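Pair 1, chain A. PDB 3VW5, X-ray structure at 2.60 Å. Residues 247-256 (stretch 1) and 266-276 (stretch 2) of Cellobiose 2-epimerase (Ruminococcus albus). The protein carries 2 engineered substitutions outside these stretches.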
# COMPACT_ATOMS: atom_id res chain seq x y z
N ALA A 247 -0.58 9.38 -0.63
CA ALA A 247 0.59 10.03 -0.07
C ALA A 247 0.22 11.09 0.96
O ALA A 247 0.91 11.24 1.96
CB ALA A 247 1.46 10.62 -1.18
N THR A 248 -0.88 11.81 0.73
CA THR A 248 -1.26 12.88 1.66
C THR A 248 -1.44 12.40 3.09
O THR A 248 -0.86 12.97 4.01
CB THR A 248 -2.53 13.64 1.23
OG1 THR A 248 -3.67 12.75 1.24
CG2 THR A 248 -2.33 14.27 -0.15
N TRP A 249 -2.25 11.36 3.29
CA TRP A 249 -2.46 10.88 4.66
C TRP A 249 -1.27 10.07 5.21
O TRP A 249 -0.99 10.10 6.39
CB TRP A 249 -3.78 10.13 4.82
CG TRP A 249 -3.83 8.72 4.29
CD1 TRP A 249 -4.27 8.32 3.06
CD2 TRP A 249 -3.48 7.51 5.00
NE1 TRP A 249 -4.20 6.96 2.95
CE2 TRP A 249 -3.73 6.43 4.12
CE3 TRP A 249 -3.00 7.24 6.28
CZ2 TRP A 249 -3.49 5.10 4.48
CZ3 TRP A 249 -2.77 5.92 6.64
CH2 TRP A 249 -3.01 4.86 5.74
N LEU A 250 -0.56 9.39 4.32
CA LEU A 250 0.62 8.62 4.69
C LEU A 250 1.72 9.54 5.21
O LEU A 250 2.43 9.21 6.16
CB LEU A 250 1.13 7.84 3.49
CG LEU A 250 0.96 6.33 3.55
CD1 LEU A 250 -0.16 5.95 4.48
CD2 LEU A 250 0.77 5.76 2.16
N MET A 251 1.87 10.70 4.58
CA MET A 251 2.91 11.63 4.99
C MET A 251 2.58 12.34 6.32
O MET A 251 3.47 12.57 7.14
CB MET A 251 3.21 12.62 3.87
CG MET A 251 4.08 12.03 2.80
SD MET A 251 4.62 13.20 1.52
CE MET A 251 3.08 13.77 0.83
N ASP A 252 1.30 12.66 6.52
CA ASP A 252 0.83 13.22 7.79
C ASP A 252 1.06 12.20 8.88
O ASP A 252 1.53 12.53 9.96
CB ASP A 252 -0.66 13.58 7.74
CG ASP A 252 -0.94 14.85 6.96
OD1 ASP A 252 0.01 15.64 6.74
OD2 ASP A 252 -2.10 15.06 6.56
N ARG A 253 0.73 10.95 8.57
CA ARG A 253 0.95 9.85 9.50
C ARG A 253 2.41 9.82 9.93
O ARG A 253 2.70 9.78 11.12
CB ARG A 253 0.55 8.51 8.86
CG ARG A 253 0.92 7.24 9.64
CD ARG A 253 0.24 7.16 11.01
NE ARG A 253 -1.06 7.82 11.04
CZ ARG A 253 -2.22 7.20 10.81
NH1 ARG A 253 -2.25 5.89 10.53
NH2 ARG A 253 -3.37 7.89 10.87
N ALA A 254 3.32 9.87 8.96
CA ALA A 254 4.76 9.88 9.25
C ALA A 254 5.16 11.04 10.19
O ALA A 254 5.90 10.85 11.15
CB ALA A 254 5.59 9.92 7.94
N CYS A 255 4.65 12.23 9.90
CA CYS A 255 4.97 13.42 10.68
C CYS A 255 4.41 13.35 12.09
O CYS A 255 5.00 13.89 13.03
CB CYS A 255 4.48 14.68 9.98
SG CYS A 255 5.38 15.05 8.48
N ASP A 256 3.25 12.71 12.24
CA ASP A 256 2.62 12.56 13.56
C ASP A 256 3.39 11.56 14.41
O ASP A 256 3.55 11.76 15.62
CB ASP A 256 1.16 12.11 13.43
CG ASP A 256 0.25 13.21 12.92
OD1 ASP A 256 0.68 14.39 12.99
OD2 ASP A 256 -0.88 12.93 12.47
N GLN A 266 4.27 21.84 8.29
CA GLN A 266 4.80 21.98 6.94
C GLN A 266 4.07 21.01 6.02
O GLN A 266 3.52 21.39 4.99
CB GLN A 266 6.30 21.70 6.94
CG GLN A 266 7.06 22.32 5.79
CD GLN A 266 8.49 21.82 5.68
OE1 GLN A 266 9.13 21.98 4.63
NE2 GLN A 266 8.99 21.20 6.74
N PHE A 267 4.08 19.74 6.41
CA PHE A 267 3.47 18.70 5.60
C PHE A 267 1.95 18.77 5.54
O PHE A 267 1.35 18.51 4.49
CB PHE A 267 3.99 17.32 6.02
CG PHE A 267 5.27 16.95 5.33
CD1 PHE A 267 5.25 16.19 4.17
CD2 PHE A 267 6.49 17.41 5.81
CE1 PHE A 267 6.43 15.87 3.52
CE2 PHE A 267 7.67 17.10 5.16
CZ PHE A 267 7.64 16.32 4.02
N ALA A 268 1.32 19.16 6.65
CA ALA A 268 -0.13 19.31 6.67
C ALA A 268 -0.62 20.35 5.66
O ALA A 268 -1.72 20.23 5.10
CB ALA A 268 -0.62 19.64 8.06
N GLU A 269 0.19 21.37 5.42
CA GLU A 269 -0.21 22.39 4.45
C GLU A 269 0.01 21.91 3.03
O GLU A 269 -0.83 22.16 2.16
CB GLU A 269 0.50 23.72 4.71
CG GLU A 269 0.09 24.33 6.04
CD GLU A 269 0.26 25.84 6.10
OE1 GLU A 269 0.65 26.44 5.06
OE2 GLU A 269 -0.00 26.43 7.19
N MET A 270 1.12 21.22 2.78
CA MET A 270 1.38 20.65 1.47
C MET A 270 0.34 19.59 1.13
O MET A 270 -0.27 19.61 0.06
CB MET A 270 2.79 20.05 1.41
CG MET A 270 3.22 19.63 0.01
SD MET A 270 4.79 18.73 -0.01
CE MET A 270 4.34 17.21 0.82
N ASP A 271 0.12 18.67 2.07
CA ASP A 271 -0.84 17.58 1.87
C ASP A 271 -2.26 18.07 1.58
O ASP A 271 -2.95 17.52 0.69
CB ASP A 271 -0.80 16.64 3.07
CG ASP A 271 0.52 15.91 3.18
OD1 ASP A 271 1.16 15.71 2.12
OD2 ASP A 271 0.92 15.54 4.31
N LEU A 272 -2.70 19.08 2.33
CA LEU A 272 -3.98 19.72 2.07
C LEU A 272 -4.04 20.26 0.63
O LEU A 272 -5.05 20.11 -0.06
CB LEU A 272 -4.25 20.85 3.07
CG LEU A 272 -5.09 20.47 4.30
CD1 LEU A 272 -5.23 21.65 5.24
CD2 LEU A 272 -6.46 19.97 3.89
N LYS A 273 -2.95 20.88 0.18
CA LYS A 273 -2.96 21.45 -1.16
C LYS A 273 -3.16 20.35 -2.18
O LYS A 273 -3.88 20.54 -3.16
CB LYS A 273 -1.66 22.21 -1.45
CG LYS A 273 -1.66 23.63 -0.93
CD LYS A 273 -0.33 24.29 -1.18
CE LYS A 273 -0.11 25.43 -0.20
NZ LYS A 273 1.32 25.86 -0.20
N ILE A 274 -2.52 19.22 -1.95
CA ILE A 274 -2.66 18.06 -2.82
C ILE A 274 -4.07 17.50 -2.70
O ILE A 274 -4.69 17.15 -3.70
CB ILE A 274 -1.61 16.97 -2.47
CG1 ILE A 274 -0.20 17.57 -2.59
CG2 ILE A 274 -1.80 15.72 -3.35
CD1 ILE A 274 0.89 16.66 -2.08
N SER A 275 -4.59 17.44 -1.48
CA SER A 275 -5.96 17.01 -1.25
C SER A 275 -6.97 17.85 -2.01
O SER A 275 -7.88 17.31 -2.65
CB SER A 275 -6.29 17.07 0.23
OG SER A 275 -5.86 15.89 0.87
N HIS A 276 -6.85 19.17 -1.93
CA HIS A 276 -7.82 20.02 -2.60
C HIS A 276 -7.74 19.80 -4.09
O HIS A 276 -8.76 19.70 -4.75
CB HIS A 276 -7.64 21.51 -2.27
CG HIS A 276 -8.28 21.91 -0.98
ND1 HIS A 276 -9.65 22.03 -0.84
CD2 HIS A 276 -7.74 22.19 0.24
CE1 HIS A 276 -9.93 22.38 0.42
NE2 HIS A 276 -8.79 22.49 1.09
O HOH W 1 -2.82 17.32 5.68

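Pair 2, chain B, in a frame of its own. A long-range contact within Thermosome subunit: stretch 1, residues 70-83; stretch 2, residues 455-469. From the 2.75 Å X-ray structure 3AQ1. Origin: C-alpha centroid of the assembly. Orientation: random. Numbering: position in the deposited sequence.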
# COMPACT_ATOMS: atom_id res chain seq x y z
N HIS B 70 -39.63 12.79 -9.67
CA HIS B 70 -38.70 13.68 -10.37
C HIS B 70 -37.23 13.24 -10.25
O HIS B 70 -36.76 12.86 -9.17
CB HIS B 70 -38.89 15.14 -9.95
CG HIS B 70 -37.88 16.08 -10.55
ND1 HIS B 70 -37.64 16.16 -11.91
CD2 HIS B 70 -37.05 16.99 -9.98
CE1 HIS B 70 -36.71 17.06 -12.14
NE2 HIS B 70 -36.33 17.58 -10.99
N SER B 71 -36.52 13.32 -11.37
CA SER B 71 -35.14 12.87 -11.48
C SER B 71 -34.18 13.49 -10.47
O SER B 71 -33.19 12.88 -10.08
CB SER B 71 -34.64 13.13 -12.90
OG SER B 71 -33.26 13.41 -12.90
N THR B 72 -34.46 14.72 -10.06
CA THR B 72 -33.55 15.44 -9.19
C THR B 72 -33.70 15.04 -7.72
O THR B 72 -32.74 15.10 -6.95
CB THR B 72 -33.73 16.95 -9.38
OG1 THR B 72 -33.04 17.32 -10.58
CG2 THR B 72 -33.17 17.72 -8.21
N ILE B 73 -34.90 14.61 -7.35
CA ILE B 73 -35.19 14.09 -6.02
C ILE B 73 -34.46 12.77 -5.78
O ILE B 73 -33.91 12.54 -4.71
CB ILE B 73 -36.71 13.86 -5.82
CG1 ILE B 73 -37.44 15.19 -5.64
CG2 ILE B 73 -36.98 12.96 -4.63
CD1 ILE B 73 -38.97 15.08 -5.61
N ILE B 74 -34.47 11.91 -6.80
CA ILE B 74 -33.75 10.63 -6.75
C ILE B 74 -32.28 10.85 -6.46
O ILE B 74 -31.71 10.15 -5.62
CB ILE B 74 -33.89 9.85 -8.08
CG1 ILE B 74 -35.35 9.46 -8.31
CG2 ILE B 74 -33.02 8.60 -8.06
CD1 ILE B 74 -35.63 8.95 -9.70
N SER B 75 -31.67 11.81 -7.15
CA SER B 75 -30.26 12.14 -6.95
C SER B 75 -29.93 12.50 -5.50
O SER B 75 -28.95 11.99 -4.94
CB SER B 75 -29.84 13.29 -7.85
OG SER B 75 -30.06 12.96 -9.20
N GLU B 76 -30.73 13.37 -4.90
CA GLU B 76 -30.48 13.75 -3.51
C GLU B 76 -30.73 12.59 -2.56
O GLU B 76 -29.97 12.38 -1.62
CB GLU B 76 -31.30 14.97 -3.11
CG GLU B 76 -30.65 16.28 -3.53
CD GLU B 76 -31.61 17.21 -4.23
OE1 GLU B 76 -32.62 17.61 -3.61
OE2 GLU B 76 -31.35 17.55 -5.41
N GLY B 77 -31.79 11.82 -2.83
CA GLY B 77 -32.06 10.61 -2.08
C GLY B 77 -30.87 9.65 -2.10
O GLY B 77 -30.44 9.17 -1.05
N TYR B 78 -30.35 9.38 -3.29
CA TYR B 78 -29.18 8.52 -3.44
C TYR B 78 -27.98 9.08 -2.69
O TYR B 78 -27.31 8.36 -1.95
CB TYR B 78 -28.82 8.35 -4.92
CG TYR B 78 -29.62 7.33 -5.68
CD1 TYR B 78 -30.69 6.66 -5.10
CD2 TYR B 78 -29.32 7.05 -7.00
CE1 TYR B 78 -31.42 5.74 -5.83
CE2 TYR B 78 -30.04 6.13 -7.73
CZ TYR B 78 -31.08 5.47 -7.14
OH TYR B 78 -31.78 4.55 -7.89
N ARG B 79 -27.70 10.37 -2.89
CA ARG B 79 -26.54 10.99 -2.26
C ARG B 79 -26.66 10.96 -0.74
O ARG B 79 -25.67 10.83 -0.02
CB ARG B 79 -26.34 12.42 -2.75
CG ARG B 79 -25.15 13.11 -2.11
CD ARG B 79 -25.05 14.55 -2.55
NE ARG B 79 -24.99 14.66 -4.01
CZ ARG B 79 -23.88 14.46 -4.72
NH1 ARG B 79 -22.75 14.12 -4.11
NH2 ARG B 79 -23.91 14.58 -6.04
N HIS B 80 -27.89 11.08 -0.25
CA HIS B 80 -28.15 10.96 1.17
C HIS B 80 -27.96 9.49 1.58
O HIS B 80 -27.42 9.18 2.65
CB HIS B 80 -29.57 11.46 1.48
CG HIS B 80 -29.88 11.57 2.94
ND1 HIS B 80 -31.17 11.56 3.42
CD2 HIS B 80 -29.07 11.69 4.02
CE1 HIS B 80 -31.14 11.66 4.74
NE2 HIS B 80 -29.88 11.74 5.13
N ALA B 81 -28.36 8.59 0.69
CA ALA B 81 -28.16 7.16 0.93
C ALA B 81 -26.69 6.85 1.11
O ALA B 81 -26.30 6.26 2.11
CB ALA B 81 -28.74 6.35 -0.21
N ALA B 82 -25.87 7.25 0.15
CA ALA B 82 -24.43 6.99 0.20
C ALA B 82 -23.81 7.49 1.49
O ALA B 82 -22.96 6.84 2.08
CB ALA B 82 -23.73 7.61 -0.98
N GLU B 83 -24.25 8.66 1.92
CA GLU B 83 -23.71 9.26 3.14
C GLU B 83 -24.17 8.49 4.38
O GLU B 83 -23.41 8.31 5.34
CB GLU B 83 -24.07 10.75 3.20
CG GLU B 83 -23.35 11.58 2.13
CD GLU B 83 -24.01 12.92 1.85
OE1 GLU B 83 -25.13 13.16 2.36
OE2 GLU B 83 -23.40 13.74 1.12
N ALA B 455 -16.04 2.66 -3.41
CA ALA B 455 -16.89 2.04 -4.41
C ALA B 455 -18.34 2.52 -4.29
O ALA B 455 -18.96 2.87 -5.28
CB ALA B 455 -16.80 0.53 -4.33
N ILE B 456 -18.87 2.57 -3.07
CA ILE B 456 -20.24 3.04 -2.89
C ILE B 456 -20.41 4.49 -3.34
O ILE B 456 -21.33 4.80 -4.09
CB ILE B 456 -20.72 2.87 -1.45
CG1 ILE B 456 -20.92 1.38 -1.14
CG2 ILE B 456 -22.03 3.61 -1.24
CD1 ILE B 456 -21.27 1.10 0.31
N ASN B 457 -19.51 5.36 -2.90
CA ASN B 457 -19.57 6.76 -3.31
C ASN B 457 -19.39 6.96 -4.83
O ASN B 457 -20.00 7.83 -5.44
CB ASN B 457 -18.57 7.63 -2.52
CG ASN B 457 -18.90 7.71 -1.03
OD1 ASN B 457 -20.01 7.35 -0.59
ND2 ASN B 457 -17.95 8.20 -0.24
N ALA B 458 -18.55 6.14 -5.45
CA ALA B 458 -18.35 6.28 -6.89
C ALA B 458 -19.59 5.82 -7.66
O ALA B 458 -20.01 6.46 -8.62
CB ALA B 458 -17.09 5.51 -7.34
N ALA B 459 -20.19 4.72 -7.24
CA ALA B 459 -21.40 4.25 -7.88
C ALA B 459 -22.46 5.34 -7.80
O ALA B 459 -23.11 5.67 -8.78
CB ALA B 459 -21.89 2.98 -7.24
N MET B 460 -22.62 5.90 -6.61
CA MET B 460 -23.57 6.98 -6.41
C MET B 460 -23.25 8.22 -7.27
O MET B 460 -24.13 8.74 -7.96
CB MET B 460 -23.65 7.32 -4.91
CG MET B 460 -24.61 8.45 -4.58
SD MET B 460 -23.81 10.05 -4.85
CE MET B 460 -22.90 10.21 -3.32
N GLU B 461 -22.01 8.70 -7.24
CA GLU B 461 -21.60 9.87 -8.02
C GLU B 461 -21.74 9.68 -9.52
O GLU B 461 -22.04 10.63 -10.25
CB GLU B 461 -20.15 10.27 -7.71
CG GLU B 461 -19.92 10.82 -6.31
CD GLU B 461 -20.63 12.12 -6.06
OE1 GLU B 461 -21.21 12.68 -7.01
OE2 GLU B 461 -20.60 12.59 -4.90
N ALA B 462 -21.51 8.46 -9.99
CA ALA B 462 -21.62 8.15 -11.41
C ALA B 462 -23.07 8.12 -11.84
O ALA B 462 -23.42 8.55 -12.94
CB ALA B 462 -20.97 6.81 -11.69
N THR B 463 -23.92 7.57 -10.97
CA THR B 463 -25.34 7.42 -11.25
C THR B 463 -25.98 8.80 -11.24
O THR B 463 -26.74 9.15 -12.15
CB THR B 463 -26.01 6.55 -10.19
OG1 THR B 463 -25.54 5.21 -10.34
CG2 THR B 463 -27.51 6.56 -10.35
N VAL B 464 -25.65 9.57 -10.22
CA VAL B 464 -26.20 10.91 -10.08
C VAL B 464 -25.72 11.83 -11.20
O VAL B 464 -26.47 12.65 -11.70
CB VAL B 464 -25.84 11.49 -8.72
CG1 VAL B 464 -25.80 13.00 -8.77
CG2 VAL B 464 -26.83 10.99 -7.68
N MET B 465 -24.48 11.67 -11.61
CA MET B 465 -23.95 12.50 -12.67
C MET B 465 -24.72 12.24 -13.97
O MET B 465 -24.98 13.15 -14.75
CB MET B 465 -22.46 12.23 -12.85
CG MET B 465 -21.87 12.83 -14.09
SD MET B 465 -20.20 13.38 -13.80
CE MET B 465 -19.57 11.98 -12.89
N ILE B 466 -25.09 10.99 -14.18
CA ILE B 466 -25.85 10.59 -15.35
C ILE B 466 -27.32 11.03 -15.30
O ILE B 466 -27.92 11.32 -16.33
CB ILE B 466 -25.78 9.07 -15.50
CG1 ILE B 466 -24.34 8.66 -15.83
CG2 ILE B 466 -26.80 8.56 -16.53
CD1 ILE B 466 -24.19 7.21 -16.22
N LEU B 467 -27.90 11.08 -14.10
CA LEU B 467 -29.29 11.49 -13.93
C LEU B 467 -29.48 13.00 -14.12
O LEU B 467 -30.46 13.45 -14.73
CB LEU B 467 -29.78 11.11 -12.54
CG LEU B 467 -29.97 9.64 -12.22
CD1 LEU B 467 -30.42 9.48 -10.79
CD2 LEU B 467 -30.98 9.01 -13.18
N ARG B 468 -28.56 13.77 -13.58
CA ARG B 468 -28.71 15.22 -13.55
C ARG B 468 -28.04 15.83 -14.76
O ARG B 468 -26.94 16.36 -14.68
CB ARG B 468 -28.20 15.80 -12.24
CG ARG B 468 -29.30 15.93 -11.18
CD ARG B 468 -28.75 16.40 -9.84
NE ARG B 468 -27.59 17.28 -10.01
CZ ARG B 468 -27.65 18.61 -10.02
NH1 ARG B 468 -28.81 19.23 -9.84
NH2 ARG B 468 -26.54 19.32 -10.20
N ILE B 469 -28.74 15.75 -15.88
CA ILE B 469 -28.26 16.24 -17.16
C ILE B 469 -29.30 17.14 -17.83
O ILE B 469 -30.48 16.81 -17.90
CB ILE B 469 -27.89 15.06 -18.08
CG1 ILE B 469 -26.56 14.46 -17.65
CG2 ILE B 469 -27.82 15.50 -19.53
CD1 ILE B 469 -25.87 13.64 -18.73

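The sharpest difference lies at one matched pair of positions, D252(A) with A268(A) in pair 1 and R79(B) with E461(B) in pair 2. In pair 2 these residues form a salt bridge. R79(B) NH1 donates to E461(B) OE2 at 2.8 Å, and a weak bond runs from R79(B) NH2 to E461(B) OE1 at 3.4 Å. In pair 1 the acid is on the other helix. D252(A) replaces the arginine and faces the small A268(A), with D252(A) OD1 3.7 Å from A268(A) CA. A water donates to D252(A) OD2 at 2.5 Å and to A268(A) O at 3.2 Å, so it links the helices where pair 2 uses charge.

The backbones are alike. Each pair is two nearly antiparallel helices, at 169° in pair 1 and 168° in pair 2. Their axes approach to 9.1 Å and 9.6 Å. Fourteen central residues superpose with an RMSD of 0.7 Å.

The closest backbone approach falls at the same place. T248(A) CA and D271(A) CA are 4.7 Å apart; the matching S75(B) CA and V464(B) CA are 5.3 Å apart. A small hydroxyl residue points toward the partner helix in both. Its neighbour differs in character. V464(B) is apolar, and its CG2 packs 3.6 Å from S75(B) O. D271(A) brings a carboxylate to the same spot. Its OD2 lies 3.1 Å from T248(A) O, a pair of acceptors with no hydrogen bond between them. D271(A) OD2 is also 2.6 Å from D252(A) OD1, a close approach of two acids whose protonation the geometry leaves open.

One turn along, M251(A) matches Y78(B), and F267(A) matches M460(B). Pair 1 has the ring on the second helix; pair 2 has it on the first. M251(A) SD lies at the edge of the F267(A) ring, 3.8 Å from F267(A) CE1. In pair 2, Y78(B) CB lies 4.2 Å from M460(B) CG, while T463(B) CG2 sits at the edge of the tyrosine ring, 3.7 Å from Y78(B) CE2.

C255(A) and A82(B) are the next matched pair, and both point toward the partner. C255(A) SG reaches F267(A) CB at 3.6 Å. A82(B) is shorter, and the long M460(B) comes to it, with M460(B) CE 3.6 Å from A82(B) CB. M460(B) SD also lies over one face of the R79(B) guanidinium.

At the other end, I274(A) matches L467(B). I274(A) CG2 packs 3.6 Å from T248(A) CG2, and L467(B) CB lies 3.8 Å from S75(B) OG.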